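Local coordinates for protein redox-sensing transcriptional repressor Rex (Thermoanaerobacter ethanolicus, PDB 3WG9) that probably represses transcription in response to the cellular NADH/NAD(+) ratio, pairing a winged-helix DNA-binding domain with a Rossmann-fold domain for the dinucleotide, at residues B[14-18]-B[48-52]; B[22-26]-B[67-71]; B[85-91]-B[110-116]; B[147-153]-B[171-177]. One frame throughout, in Å; residues are numbered along the deposited sequence.

Overall arrangement
Contacts 1 and 2 lie in the winged-helix half of the chain and share helix 9-27: its 14-18 turn meets helix 46-54, and its 22-26 turn meets the start of helix 68-78; the centres of the two contacts lie about 14 Å apart. Contacts 3 and 4 belong to the six-stranded parallel sheet of the Rossmann domain. Their centres are about 8 Å apart, because strands 85-90 and 149-152 are neighbours, probably hydrogen-bonded from Ile90 to Ile151 and Cys153. Gly91 of contact 3 and Phe177 of contact 4 belong to the dinucleotide site, the first by prediction. Contacts 1 and 3 have centres about 29 Å apart, and each touches the second subunit, as does contact 4.

Contact 1 (B[14-18]-B[48-52]); sequences RLPRY and QIRQD
Arg14 of helix 9-27 reaches across to Asp52 of helix 46-54. Its CB stays 4.1 Å from Asp52 OD2, and CD closes to 3.6 Å from that same oxygen. A bend at chi3 (-72°) then turns the guanidinium so that NE donates to Asp52 OD2 at 2.8 Å, while NH2 donates to Asp52 OD1 at 3.0 Å. This is a side-on, two-pronged salt bridge, each oxygen using its syn lone pair, with the two planes only 9° apart. Gln48 CG lies over one guanidinium face, and Gln48 NE2 donates to Asp52 OD1 from above the carboxylate plane. Tyr18 OH gives a very short bond of 2.5 Å to Asp52 OD2, which lies at the ring edge, and it also touches Ile49 CG1. The buried carboxylate thus joins helix 46-54 of the predicted helix-turn-helix region to helix 9-27, whose Tyr18 also falls within that region. Paired with the guanidinium and met by the Gln48 N-H, Asp52 is likely to remain ionised.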
loop_
_atom_site.group_PDB
_atom_site.type_symbol
_atom_site.label_atom_id
_atom_site.label_comp_id
_atom_site.label_asym_id
_atom_site.label_seq_id
_atom_site.Cartn_x
_atom_site.Cartn_y
_atom_site.Cartn_z
ATOM N N ARG B 14 12.207 -1.785 3.182
ATOM C CA ARG B 14 12.641 -2.911 2.350
ATOM C C ARG B 14 12.440 -4.250 3.020
ATOM O O ARG B 14 12.342 -5.293 2.329
ATOM C CB ARG B 14 14.130 -2.791 1.985
ATOM C CG ARG B 14 14.371 -1.631 1.014
ATOM C CD ARG B 14 15.850 -1.586 0.494
ATOM N NE ARG B 14 16.823 -1.158 1.506
ATOM C CZ ARG B 14 17.254 0.076 1.674
ATOM N NH1 ARG B 14 16.765 1.071 0.920
ATOM N NH2 ARG B 14 18.153 0.330 2.612
ATOM N N LEU B 15 12.478 -4.284 4.347
ATOM C CA LEU B 15 12.421 -5.606 5.030
ATOM C C LEU B 15 11.193 -6.463 4.730
ATOM O O LEU B 15 11.311 -7.686 4.599
ATOM C CB LEU B 15 12.611 -5.478 6.564
ATOM C CG LEU B 15 13.922 -4.795 7.035
ATOM C CD1 LEU B 15 13.931 -4.530 8.543
ATOM C CD2 LEU B 15 15.150 -5.709 6.678
ATOM N N PRO B 16 9.976 -5.869 4.746
ATOM C CA PRO B 16 8.830 -6.698 4.343
ATOM C C PRO B 16 8.896 -7.193 2.897
ATOM O O PRO B 16 8.349 -8.254 2.628
ATOM C CB PRO B 16 7.597 -5.800 4.596
ATOM C CG PRO B 16 8.160 -4.722 5.588
ATOM C CD PRO B 16 9.569 -4.510 5.112
ATOM N N ARG B 17 9.477 -6.411 1.997
ATOM C CA ARG B 17 9.677 -6.878 0.616
ATOM C C ARG B 17 10.595 -8.112 0.615
ATOM O O ARG B 17 10.278 -9.133 -0.018
ATOM C CB ARG B 17 10.268 -5.781 -0.260
ATOM C CG ARG B 17 9.441 -4.471 -0.311
ATOM C CD ARG B 17 10.122 -3.465 -1.268
ATOM N NE ARG B 17 10.304 -4.075 -2.587
ATOM C CZ ARG B 17 11.416 -3.972 -3.322
ATOM N NH1 ARG B 17 12.462 -3.291 -2.877
ATOM N NH2 ARG B 17 11.463 -4.531 -4.519
ATOM N N TYR B 18 11.679 -8.112 1.415
ATOM C CA TYR B 18 12.487 -9.355 1.428
ATOM C C TYR B 18 11.679 -10.521 1.970
ATOM O O TYR B 18 11.709 -11.637 1.413
ATOM C CB TYR B 18 13.724 -9.178 2.296
ATOM C CG TYR B 18 14.604 -8.001 1.930
ATOM C CD1 TYR B 18 14.776 -7.585 0.611
ATOM C CD2 TYR B 18 15.325 -7.353 2.914
ATOM C CE1 TYR B 18 15.625 -6.524 0.288
ATOM C CE2 TYR B 18 16.201 -6.331 2.601
ATOM C CZ TYR B 18 16.340 -5.899 1.298
ATOM O OH TYR B 18 17.181 -4.825 1.068
ATOM N N GLN B 48 23.776 -3.495 -0.488
ATOM C CA GLN B 48 22.769 -2.842 0.374
ATOM C C GLN B 48 21.979 -3.935 1.099
ATOM O O GLN B 48 21.602 -3.778 2.259
ATOM C CB GLN B 48 21.822 -1.951 -0.447
ATOM C CG GLN B 48 20.862 -1.089 0.425
ATOM C CD GLN B 48 21.611 -0.188 1.360
ATOM O OE1 GLN B 48 22.300 0.689 0.913
ATOM N NE2 GLN B 48 21.519 -0.419 2.661
ATOM N N ILE B 49 21.702 -5.041 0.428
ATOM C CA ILE B 49 20.901 -6.069 1.100
ATOM C C ILE B 49 21.724 -6.646 2.252
ATOM O O ILE B 49 21.198 -6.869 3.346
ATOM C CB ILE B 49 20.549 -7.203 0.171
ATOM C CG1 ILE B 49 19.493 -6.714 -0.850
ATOM C CG2 ILE B 49 20.045 -8.338 1.004
ATOM C CD1 ILE B 49 19.245 -7.746 -1.971
ATOM N N ARG B 50 23.021 -6.862 2.022
ATOM C CA ARG B 50 23.870 -7.372 3.124
ATOM C C ARG B 50 23.859 -6.367 4.289
ATOM O O ARG B 50 23.714 -6.728 5.460
ATOM C CB ARG B 50 25.320 -7.540 2.642
ATOM C CG ARG B 50 25.495 -8.626 1.636
ATOM C CD ARG B 50 27.038 -8.849 1.399
ATOM N NE ARG B 50 27.122 -9.759 0.277
ATOM C CZ ARG B 50 27.269 -9.407 -0.987
ATOM N NH1 ARG B 50 27.613 -8.163 -1.288
ATOM N NH2 ARG B 50 27.150 -10.349 -1.920
ATOM N N GLN B 51 23.985 -5.094 3.962
ATOM C CA GLN B 51 23.974 -4.068 4.972
ATOM C C GLN B 51 22.635 -3.984 5.758
ATOM O O GLN B 51 22.625 -3.792 7.005
ATOM C CB GLN B 51 24.201 -2.737 4.293
ATOM C CG GLN B 51 24.510 -1.600 5.318
ATOM C CD GLN B 51 25.037 -0.316 4.641
ATOM O OE1 GLN B 51 24.273 0.582 4.298
ATOM N NE2 GLN B 51 26.343 -0.259 4.415
ATOM N N ASP B 52 21.537 -4.182 5.035
ATOM C CA ASP B 52 20.203 -4.171 5.676
ATOM C C ASP B 52 20.100 -5.275 6.725
ATOM O O ASP B 52 19.674 -5.017 7.836
ATOM C CB ASP B 52 19.073 -4.366 4.665
ATOM C CG ASP B 52 18.859 -3.137 3.767
ATOM O OD1 ASP B 52 19.378 -2.028 4.077
ATOM O OD2 ASP B 52 18.086 -3.244 2.780
#

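Contact 2 (B[22-26]-B[67-71]); sequences LEELL and NVEEL
Leu22 lays its CD1 against the branch of Leu71, at 3.3 Å from Leu71 CG and 3.4 Å from Leu71 CD2, closer than ordinary carbon contacts, and the two side chains cross at about a right angle. Its other methyl, CD2, rests on the backbone of Val68, 3.9 Å from Val68 CA. An alanine in place of Leu22 would probably open a gap beside Leu71 and lose the methyl contact with Val68. Val68 pushes CG1, anti to its own N (chi1 166°), against the backbone of helix 9-27, where it sits 3.7 Å from both Leu22 O and Leu26 N; Leu25 CB and Leu26 CB touch the same methyl. The first turn of helix 68-78 thus packs against helix 9-27, part of which lies in the predicted helix-turn-helix region, and follows directly on strand 66-67, the partner of strand 32-33 in the small antiparallel sheet of the winged-helix domain. Asn67 is the N-cap of helix 68-78, its OD1 accepting from Glu70 N at 2.9 Å in the carbonyl plane. Toward the more open side, Leu26 CD1 lies on the aliphatic part of Glu69, 3.7 Å from Glu69 CB. Tyr72 packs against Leu22 and Leu26 and hydrogen-bonds Glu23.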
loop_
_atom_site.group_PDB
_atom_site.type_symbol
_atom_site.label_atom_id
_atom_site.label_comp_id
_atom_site.label_asym_id
_atom_site.label_seq_id
_atom_site.Cartn_x
_atom_site.Cartn_y
_atom_site.Cartn_z
ATOM N N LEU B 22 10.945 -14.138 -0.069
ATOM C CA LEU B 22 11.362 -15.379 0.599
ATOM C C LEU B 22 10.222 -16.345 0.953
ATOM O O LEU B 22 10.392 -17.580 0.923
ATOM C CB LEU B 22 12.144 -15.056 1.869
ATOM C CG LEU B 22 13.592 -14.675 1.509
ATOM C CD1 LEU B 22 14.207 -13.797 2.580
ATOM C CD2 LEU B 22 14.446 -15.907 1.255
ATOM N N GLU B 23 9.084 -15.791 1.367
ATOM C CA GLU B 23 7.903 -16.593 1.623
ATOM C C GLU B 23 7.482 -17.374 0.370
ATOM O O GLU B 23 7.185 -18.567 0.435
ATOM C CB GLU B 23 6.771 -15.694 2.160
ATOM C CG GLU B 23 5.576 -16.450 2.674
ATOM C CD GLU B 23 4.584 -15.487 3.350
ATOM O OE1 GLU B 23 3.617 -15.069 2.684
ATOM O OE2 GLU B 23 4.812 -15.082 4.501
ATOM N N GLU B 24 7.515 -16.722 -0.784
ATOM C CA GLU B 24 7.128 -17.342 -2.036
ATOM C C GLU B 24 8.097 -18.464 -2.412
ATOM O O GLU B 24 7.663 -19.552 -2.773
ATOM C CB GLU B 24 7.047 -16.276 -3.114
ATOM C CG GLU B 24 6.762 -16.753 -4.549
ATOM C CD GLU B 24 6.810 -15.579 -5.531
ATOM O OE1 GLU B 24 7.504 -15.657 -6.574
ATOM O OE2 GLU B 24 6.200 -14.533 -5.214
ATOM N N LEU B 25 9.395 -18.218 -2.253
ATOM C CA LEU B 25 10.429 -19.231 -2.468
ATOM C C LEU B 25 10.294 -20.389 -1.481
ATOM O O LEU B 25 10.472 -21.550 -1.846
ATOM C CB LEU B 25 11.837 -18.610 -2.355
ATOM C CG LEU B 25 12.360 -17.465 -3.235
ATOM C CD1 LEU B 25 13.722 -17.009 -2.729
ATOM C CD2 LEU B 25 12.452 -17.814 -4.722
ATOM N N LEU B 26 10.011 -20.082 -0.226
ATOM C CA LEU B 26 9.838 -21.111 0.766
ATOM C C LEU B 26 8.613 -21.977 0.434
ATOM O O LEU B 26 8.656 -23.202 0.576
ATOM C CB LEU B 26 9.748 -20.511 2.173
ATOM C CG LEU B 26 9.569 -21.516 3.305
ATOM C CD1 LEU B 26 10.840 -22.327 3.624
ATOM C CD2 LEU B 26 9.058 -20.762 4.521
ATOM N N ASN B 67 20.351 -19.398 2.771
ATOM C CA ASN B 67 19.326 -20.402 2.981
ATOM C C ASN B 67 17.967 -19.686 3.117
ATOM O O ASN B 67 17.804 -18.768 3.932
ATOM C CB ASN B 67 19.634 -21.215 4.257
ATOM C CG ASN B 67 18.611 -22.288 4.514
ATOM O OD1 ASN B 67 17.604 -22.047 5.164
ATOM N ND2 ASN B 67 18.859 -23.505 3.999
ATOM N N VAL B 68 17.025 -20.086 2.277
ATOM C CA VAL B 68 15.722 -19.448 2.199
ATOM C C VAL B 68 14.995 -19.534 3.522
ATOM O O VAL B 68 14.520 -18.519 4.037
ATOM C CB VAL B 68 14.885 -20.089 1.087
ATOM C CG1 VAL B 68 13.416 -19.688 1.201
ATOM C CG2 VAL B 68 15.452 -19.740 -0.268
ATOM N N GLU B 69 14.891 -20.739 4.087
ATOM C CA GLU B 69 14.063 -20.921 5.268
ATOM C C GLU B 69 14.640 -20.134 6.438
ATOM O O GLU B 69 13.896 -19.590 7.257
ATOM C CB GLU B 69 13.924 -22.404 5.646
ATOM C CG GLU B 69 12.976 -22.669 6.832
ATOM C CD GLU B 69 12.878 -24.170 7.139
ATOM O OE1 GLU B 69 12.655 -24.949 6.179
ATOM O OE2 GLU B 69 13.099 -24.588 8.309
ATOM N N GLU B 70 15.967 -20.097 6.550
ATOM C CA GLU B 70 16.584 -19.431 7.703
ATOM C C GLU B 70 16.505 -17.908 7.558
ATOM O O GLU B 70 16.349 -17.197 8.552
ATOM C CB GLU B 70 18.057 -19.847 7.854
ATOM C CG GLU B 70 18.190 -21.321 8.200
ATOM C CD GLU B 70 19.605 -21.731 8.632
ATOM O OE1 GLU B 70 20.583 -21.209 8.051
ATOM O OE2 GLU B 70 19.715 -22.582 9.558
ATOM N N LEU B 71 16.682 -17.423 6.336
ATOM C CA LEU B 71 16.595 -15.980 6.107
ATOM C C LEU B 71 15.146 -15.581 6.360
ATOM O O LEU B 71 14.867 -14.590 7.082
ATOM C CB LEU B 71 17.114 -15.578 4.732
ATOM C CG LEU B 71 16.962 -14.114 4.282
ATOM C CD1 LEU B 71 17.431 -13.151 5.370
ATOM C CD2 LEU B 71 17.590 -13.846 2.944
#

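Contact 3 (B[85-91]-B[110-116])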
loop_
_atom_site.group_PDB
_atom_site.type_symbol
_atom_site.label_atom_id
_atom_site.label_comp_id
_atom_site.label_asym_id
_atom_site.label_seq_id
_atom_site.Cartn_x
_atom_site.Cartn_y
_atom_site.Cartn_z
ATOM N N TYR B 85 -0.469 -8.833 18.252
ATOM C CA TYR B 85 -0.797 -7.424 18.439
ATOM C C TYR B 85 -2.335 -7.380 18.457
ATOM O O TYR B 85 -3.002 -7.969 17.599
ATOM C CB TYR B 85 -0.265 -6.568 17.245
ATOM C CG TYR B 85 1.229 -6.684 17.088
ATOM C CD1 TYR B 85 2.092 -5.912 17.869
ATOM C CD2 TYR B 85 1.774 -7.648 16.243
ATOM C CE1 TYR B 85 3.488 -6.095 17.802
ATOM C CE2 TYR B 85 3.174 -7.856 16.165
ATOM C CZ TYR B 85 4.013 -7.079 16.969
ATOM O OH TYR B 85 5.385 -7.261 16.894
ATOM N N ASN B 86 -2.877 -6.697 19.445
ATOM C CA ASN B 86 -4.332 -6.492 19.521
ATOM C C ASN B 86 -4.696 -5.243 18.709
ATOM O O ASN B 86 -4.106 -4.195 18.929
ATOM C CB ASN B 86 -4.707 -6.288 20.972
ATOM C CG ASN B 86 -4.477 -7.564 21.818
ATOM O OD1 ASN B 86 -4.411 -8.668 21.265
ATOM N ND2 ASN B 86 -4.283 -7.386 23.125
ATOM N N THR B 87 -5.647 -5.397 17.796
ATOM C CA THR B 87 -6.097 -4.357 16.903
ATOM C C THR B 87 -7.569 -4.055 17.102
ATOM O O THR B 87 -8.362 -4.910 17.530
ATOM C CB THR B 87 -5.844 -4.769 15.430
ATOM O OG1 THR B 87 -6.714 -5.860 15.076
ATOM C CG2 THR B 87 -4.351 -5.176 15.268
ATOM N N ILE B 88 -7.954 -2.850 16.741
ATOM C CA ILE B 88 -9.331 -2.513 16.533
ATOM C C ILE B 88 -9.411 -1.806 15.213
ATOM O O ILE B 88 -8.434 -1.227 14.756
ATOM C CB ILE B 88 -9.881 -1.570 17.627
ATOM C CG1 ILE B 88 -9.080 -0.259 17.728
ATOM C CG2 ILE B 88 -9.859 -2.271 18.985
ATOM C CD1 ILE B 88 -9.555 0.689 18.863
ATOM N N ILE B 89 -10.589 -1.837 14.606
ATOM C CA ILE B 89 -10.830 -1.062 13.380
ATOM C C ILE B 89 -11.875 -0.052 13.704
ATOM O O ILE B 89 -12.920 -0.405 14.317
ATOM C CB ILE B 89 -11.364 -2.053 12.298
ATOM C CG1 ILE B 89 -10.198 -2.944 11.884
ATOM C CG2 ILE B 89 -11.910 -1.325 11.058
ATOM C CD1 ILE B 89 -10.563 -4.041 10.852
ATOM N N ILE B 90 -11.644 1.187 13.264
ATOM C CA ILE B 90 -12.615 2.248 13.376
ATOM C C ILE B 90 -13.219 2.460 11.962
ATOM O O ILE B 90 -12.490 2.764 10.979
ATOM C CB ILE B 90 -12.020 3.583 13.827
ATOM C CG1 ILE B 90 -11.049 3.452 15.023
ATOM C CG2 ILE B 90 -13.186 4.609 14.091
ATOM C CD1 ILE B 90 -11.685 2.724 16.189
ATOM N N GLY B 91 -14.523 2.235 11.862
ATOM C CA GLY B 91 -15.247 2.337 10.549
ATOM C C GLY B 91 -15.765 0.957 10.161
ATOM O O GLY B 91 -14.966 0.036 9.960
ATOM N N PHE B 110 -2.184 -10.489 14.049
ATOM C CA PHE B 110 -2.919 -9.282 14.290
ATOM C C PHE B 110 -4.334 -9.606 14.744
ATOM O O PHE B 110 -5.247 -9.888 13.952
ATOM C CB PHE B 110 -2.840 -8.366 13.071
ATOM C CG PHE B 110 -1.417 -7.987 12.710
ATOM C CD1 PHE B 110 -0.859 -6.813 13.197
ATOM C CD2 PHE B 110 -0.638 -8.825 11.937
ATOM C CE1 PHE B 110 0.438 -6.446 12.876
ATOM C CE2 PHE B 110 0.665 -8.459 11.591
ATOM C CZ PHE B 110 1.203 -7.289 12.059
ATOM N N ASN B 111 -4.508 -9.556 16.050
ATOM C CA ASN B 111 -5.733 -10.081 16.603
ATOM C C ASN B 111 -6.810 -9.023 16.739
ATOM O O ASN B 111 -6.744 -8.196 17.643
ATOM C CB ASN B 111 -5.415 -10.764 17.933
ATOM C CG ASN B 111 -4.591 -12.050 17.744
ATOM O OD1 ASN B 111 -3.746 -12.386 18.570
ATOM N ND2 ASN B 111 -4.819 -12.748 16.637
ATOM N N LEU B 112 -7.791 -9.039 15.845
ATOM C CA LEU B 112 -8.819 -8.012 15.851
ATOM C C LEU B 112 -9.774 -8.166 17.050
ATOM O O LEU B 112 -10.463 -9.173 17.112
ATOM C CB LEU B 112 -9.656 -8.075 14.561
ATOM C CG LEU B 112 -10.743 -6.993 14.437
ATOM C CD1 LEU B 112 -10.141 -5.578 14.307
ATOM C CD2 LEU B 112 -11.607 -7.250 13.192
ATOM N N LYS B 113 -9.867 -7.154 17.923
ATOM C CA LYS B 113 -10.671 -7.221 19.164
ATOM C C LYS B 113 -12.008 -6.525 19.102
ATOM O O LYS B 113 -12.851 -6.750 19.955
ATOM C CB LYS B 113 -9.891 -6.650 20.347
ATOM C CG LYS B 113 -8.625 -7.351 20.606
ATOM C CD LYS B 113 -8.871 -8.823 20.873
ATOM C CE LYS B 113 -7.561 -9.545 20.795
ATOM N NZ LYS B 113 -7.578 -10.883 21.448
ATOM N N GLY B 114 -12.212 -5.639 18.130
ATOM C CA GLY B 114 -13.444 -4.871 18.086
ATOM C C GLY B 114 -13.444 -3.988 16.856
ATOM O O GLY B 114 -12.368 -3.665 16.311
ATOM N N ILE B 115 -14.651 -3.643 16.422
ATOM C CA ILE B 115 -14.903 -2.731 15.340
ATOM C C ILE B 115 -15.826 -1.640 15.858
ATOM O O ILE B 115 -16.749 -1.905 16.632
ATOM C CB ILE B 115 -15.562 -3.471 14.124
ATOM C CG1 ILE B 115 -14.666 -4.555 13.542
ATOM C CG2 ILE B 115 -16.090 -2.512 13.033
ATOM C CD1 ILE B 115 -15.464 -5.356 12.477
ATOM N N PHE B 116 -15.561 -0.412 15.474
ATOM C CA PHE B 116 -16.245 0.755 16.014
ATOM C C PHE B 116 -16.848 1.587 14.889
ATOM O O PHE B 116 -16.271 1.735 13.787
ATOM C CB PHE B 116 -15.277 1.560 16.879
ATOM C CG PHE B 116 -14.819 0.784 18.088
ATOM C CD1 PHE B 116 -15.497 0.918 19.314
ATOM C CD2 PHE B 116 -13.810 -0.175 17.970
ATOM C CE1 PHE B 116 -15.153 0.146 20.417
ATOM C CE2 PHE B 116 -13.451 -0.937 19.038
ATOM C CZ PHE B 116 -14.122 -0.773 20.293
HETATM O O HOH W 1 -6.505 -7.240 12.771
#
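Strands 85-90 and 110-116 run parallel, the axes of the two short segments approaching to 4.4 Å and inclined at 43°, joined by a ladder of six backbone hydrogen bonds from Asn111 N to Tyr85 O through to Gly91 N on Phe116 O. Tyr85, Thr87, Ile89, Phe110, Leu112 and Ile115 share one face. There the Tyr85 and Phe110 rings lie side by side, their planes 26° apart but slid so far that they barely overlap, and Tyr85 CD2 comes 3.8 Å from Phe110 CE1. Thr87 holds OG1 between its backbone N and carbonyl carbon (chi1 69°), which brings the hydroxyl 3.1 Å from Leu112 CA and 2.7 Å from a water that hydrogen-bonds the hydroxyl and donates to Phe110 O. Leu112 CD1 meets Ile89 CG1 at 3.6 Å, the two side chains crossing at about a right angle. On the other face, Phe116 takes Ile88 CG2 against its CE2 at 3.8 Å and Ile90 CD1 against its CB, and Asn86 OD1 lies 3.3 Å from Lys113 CE. Gly91, whose backbone angles call for glycine, opens the predicted NAD(+)-binding loop. The two strands and helix 94-102 form a beta-alpha-beta unit of the Rossmann fold: Ala100 of that helix packs on Ile89 and Leu112, helix 138-144 covers Ile88 and Phe116 on the opposite face, and strand 149-152 flanks strand 85-90.

Contact 4 (B[147-153]-B[171-177]); sequences IDIGILC and IKAIWNF
Cys153 sets its sulfur obliquely beside the Phe177 ring, SG lying 4.9 Å from the ring centroid and 42° off its normal. The same ring takes Ile151 CG2 near its plane, 3.7 Å from Phe177 CE2, and turns that CE2 over one face of the Trp175 indole. Ile151 runs alongside Trp175, its CD1 in the indole plane at the edge, 4.0 Å from Trp175 CE3. CG2, anti to the backbone N (chi1 -56°), also comes near Trp175 CE3 and so meets both rings. A glycine in place of Ile151 would probably remove the aliphatic contact at the edges of Trp175 and Phe177 and open a gap there. Strands 149-152 and 173-176 pair in parallel, joined through helix 159-168 as a beta-alpha-beta unit of the Rossmann sheet, and Phe177 at the carboxyl end is seen to bind NADH in this protein. On the other face, Leu152 CG meets Ile174 CG2 at 3.8 Å. Asp148 O accepts from Lys172 N and weakly from Ala173 N; its OD1 makes a long 3.6 Å salt bridge with Lys172 NZ, while OD2 accepts from Asn86 N. Trp175 NE1 is hydrogen-bonded to Ser198 OG of the second subunit.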
loop_
_atom_site.group_PDB
_atom_site.type_symbol
_atom_site.label_atom_id
_atom_site.label_comp_id
_atom_site.label_asym_id
_atom_site.label_seq_id
_atom_site.Cartn_x
_atom_site.Cartn_y
_atom_site.Cartn_z
ATOM N N ILE B 147 -5.242 -2.624 23.720
ATOM C CA ILE B 147 -5.135 -2.466 22.248
ATOM C C ILE B 147 -3.843 -1.759 21.854
ATOM O O ILE B 147 -3.553 -0.664 22.339
ATOM C CB ILE B 147 -6.334 -1.697 21.701
ATOM C CG1 ILE B 147 -7.627 -2.374 22.148
ATOM C CG2 ILE B 147 -6.248 -1.582 20.134
ATOM C CD1 ILE B 147 -7.756 -3.828 21.680
ATOM N N ASP B 148 -3.142 -2.351 20.897
ATOM C CA ASP B 148 -1.906 -1.826 20.394
ATOM C C ASP B 148 -2.138 -0.951 19.169
ATOM O O ASP B 148 -1.499 0.075 19.076
ATOM C CB ASP B 148 -0.982 -2.985 20.025
ATOM C CG ASP B 148 -0.625 -3.856 21.255
ATOM O OD1 ASP B 148 -0.182 -3.261 22.255
ATOM O OD2 ASP B 148 -0.955 -5.069 21.265
ATOM N N ILE B 149 -2.947 -1.405 18.202
ATOM C CA ILE B 149 -2.992 -0.766 16.866
ATOM C C ILE B 149 -4.436 -0.333 16.583
ATOM O O ILE B 149 -5.345 -1.132 16.797
ATOM C CB ILE B 149 -2.523 -1.711 15.752
ATOM C CG1 ILE B 149 -1.074 -2.204 15.990
ATOM C CG2 ILE B 149 -2.689 -1.013 14.360
ATOM C CD1 ILE B 149 -0.668 -3.398 15.033
ATOM N N GLY B 150 -4.665 0.950 16.301
ATOM C CA GLY B 150 -6.018 1.402 15.861
ATOM C C GLY B 150 -5.931 1.565 14.330
ATOM O O GLY B 150 -5.033 2.223 13.779
ATOM N N ILE B 151 -6.815 0.899 13.608
ATOM C CA ILE B 151 -6.810 1.015 12.141
ATOM C C ILE B 151 -7.946 1.928 11.734
ATOM O O ILE B 151 -9.101 1.681 12.166
ATOM C CB ILE B 151 -7.049 -0.368 11.551
ATOM C CG1 ILE B 151 -5.987 -1.327 12.106
ATOM C CG2 ILE B 151 -7.138 -0.303 9.956
ATOM C CD1 ILE B 151 -6.184 -2.819 11.738
ATOM N N LEU B 152 -7.655 2.985 10.962
ATOM C CA LEU B 152 -8.635 4.012 10.675
ATOM C C LEU B 152 -9.211 3.794 9.293
ATOM O O LEU B 152 -8.453 3.841 8.295
ATOM C CB LEU B 152 -8.074 5.453 10.770
ATOM C CG LEU B 152 -7.491 5.997 12.075
ATOM C CD1 LEU B 152 -7.015 7.453 11.809
ATOM C CD2 LEU B 152 -8.518 5.980 13.217
ATOM N N CYS B 153 -10.509 3.479 9.236
ATOM C CA CYS B 153 -11.204 3.219 7.947
ATOM C C CYS B 153 -12.475 4.082 7.891
ATOM O O CYS B 153 -13.560 3.634 7.515
ATOM C CB CYS B 153 -11.600 1.744 7.946
ATOM S SG CYS B 153 -10.160 0.631 7.870
ATOM N N ILE B 171 -3.289 4.494 22.784
ATOM C CA ILE B 171 -2.959 3.650 21.608
ATOM C C ILE B 171 -1.474 3.763 21.274
ATOM O O ILE B 171 -0.847 4.812 21.472
ATOM C CB ILE B 171 -3.841 4.032 20.347
ATOM C CG1 ILE B 171 -3.965 2.824 19.404
ATOM C CG2 ILE B 171 -3.257 5.209 19.550
ATOM C CD1 ILE B 171 -5.034 1.929 19.839
ATOM N N LYS B 172 -0.873 2.693 20.758
ATOM C CA LYS B 172 0.588 2.779 20.450
ATOM C C LYS B 172 0.894 3.037 18.979
ATOM O O LYS B 172 1.972 3.533 18.622
ATOM C CB LYS B 172 1.338 1.501 20.860
ATOM C CG LYS B 172 1.173 1.129 22.381
ATOM C CD LYS B 172 1.997 -0.171 22.649
ATOM C CE LYS B 172 2.073 -0.523 24.152
ATOM N NZ LYS B 172 0.713 -0.759 24.707
ATOM N N ALA B 173 -0.050 2.675 18.106
ATOM C CA ALA B 173 0.146 2.856 16.669
ATOM C C ALA B 173 -1.213 3.004 16.016
ATOM O O ALA B 173 -2.220 2.406 16.491
ATOM C CB ALA B 173 0.751 1.568 16.117
ATOM N N ILE B 174 -1.187 3.705 14.884
ATOM C CA ILE B 174 -2.339 3.904 14.049
ATOM C C ILE B 174 -1.978 3.538 12.636
ATOM O O ILE B 174 -0.938 3.990 12.082
ATOM C CB ILE B 174 -2.792 5.406 14.098
ATOM C CG1 ILE B 174 -3.420 5.646 15.497
ATOM C CG2 ILE B 174 -3.835 5.675 12.985
ATOM C CD1 ILE B 174 -3.801 7.122 15.746
ATOM N N TRP B 175 -2.823 2.687 12.053
ATOM C CA TRP B 175 -2.667 2.329 10.627
ATOM C C TRP B 175 -3.775 3.067 9.876
ATOM O O TRP B 175 -4.969 2.797 10.048
ATOM C CB TRP B 175 -2.755 0.796 10.475
ATOM C CG TRP B 175 -2.254 0.260 9.168
ATOM C CD1 TRP B 175 -1.257 0.801 8.384
ATOM C CD2 TRP B 175 -2.674 -0.930 8.512
ATOM N NE1 TRP B 175 -1.005 -0.013 7.285
ATOM C CE2 TRP B 175 -1.886 -1.068 7.326
ATOM C CE3 TRP B 175 -3.606 -1.918 8.819
ATOM C CZ2 TRP B 175 -2.081 -2.093 6.415
ATOM C CZ3 TRP B 175 -3.788 -2.973 7.908
ATOM C CH2 TRP B 175 -2.976 -3.083 6.755
ATOM N N ASN B 176 -3.394 4.077 9.101
ATOM C CA ASN B 176 -4.366 5.072 8.632
ATOM C C ASN B 176 -4.671 4.843 7.133
ATOM O O ASN B 176 -3.791 5.049 6.334
ATOM C CB ASN B 176 -3.769 6.480 8.791
ATOM C CG ASN B 176 -4.650 7.570 8.167
ATOM O OD1 ASN B 176 -5.889 7.453 8.125
ATOM N ND2 ASN B 176 -4.002 8.599 7.605
ATOM N N PHE B 177 -5.884 4.432 6.778
ATOM C CA PHE B 177 -6.270 4.260 5.355
ATOM C C PHE B 177 -6.832 5.507 4.661
ATOM O O PHE B 177 -7.163 5.457 3.471
ATOM C CB PHE B 177 -7.295 3.158 5.210
ATOM C CG PHE B 177 -6.675 1.801 5.276
ATOM C CD1 PHE B 177 -6.267 1.170 4.100
ATOM C CD2 PHE B 177 -6.339 1.269 6.509
ATOM C CE1 PHE B 177 -5.645 -0.075 4.133
ATOM C CE2 PHE B 177 -5.720 0.013 6.564
ATOM C CZ PHE B 177 -5.351 -0.630 5.384
HETATM O O HOH W 2 -2.411 0.438 24.434
#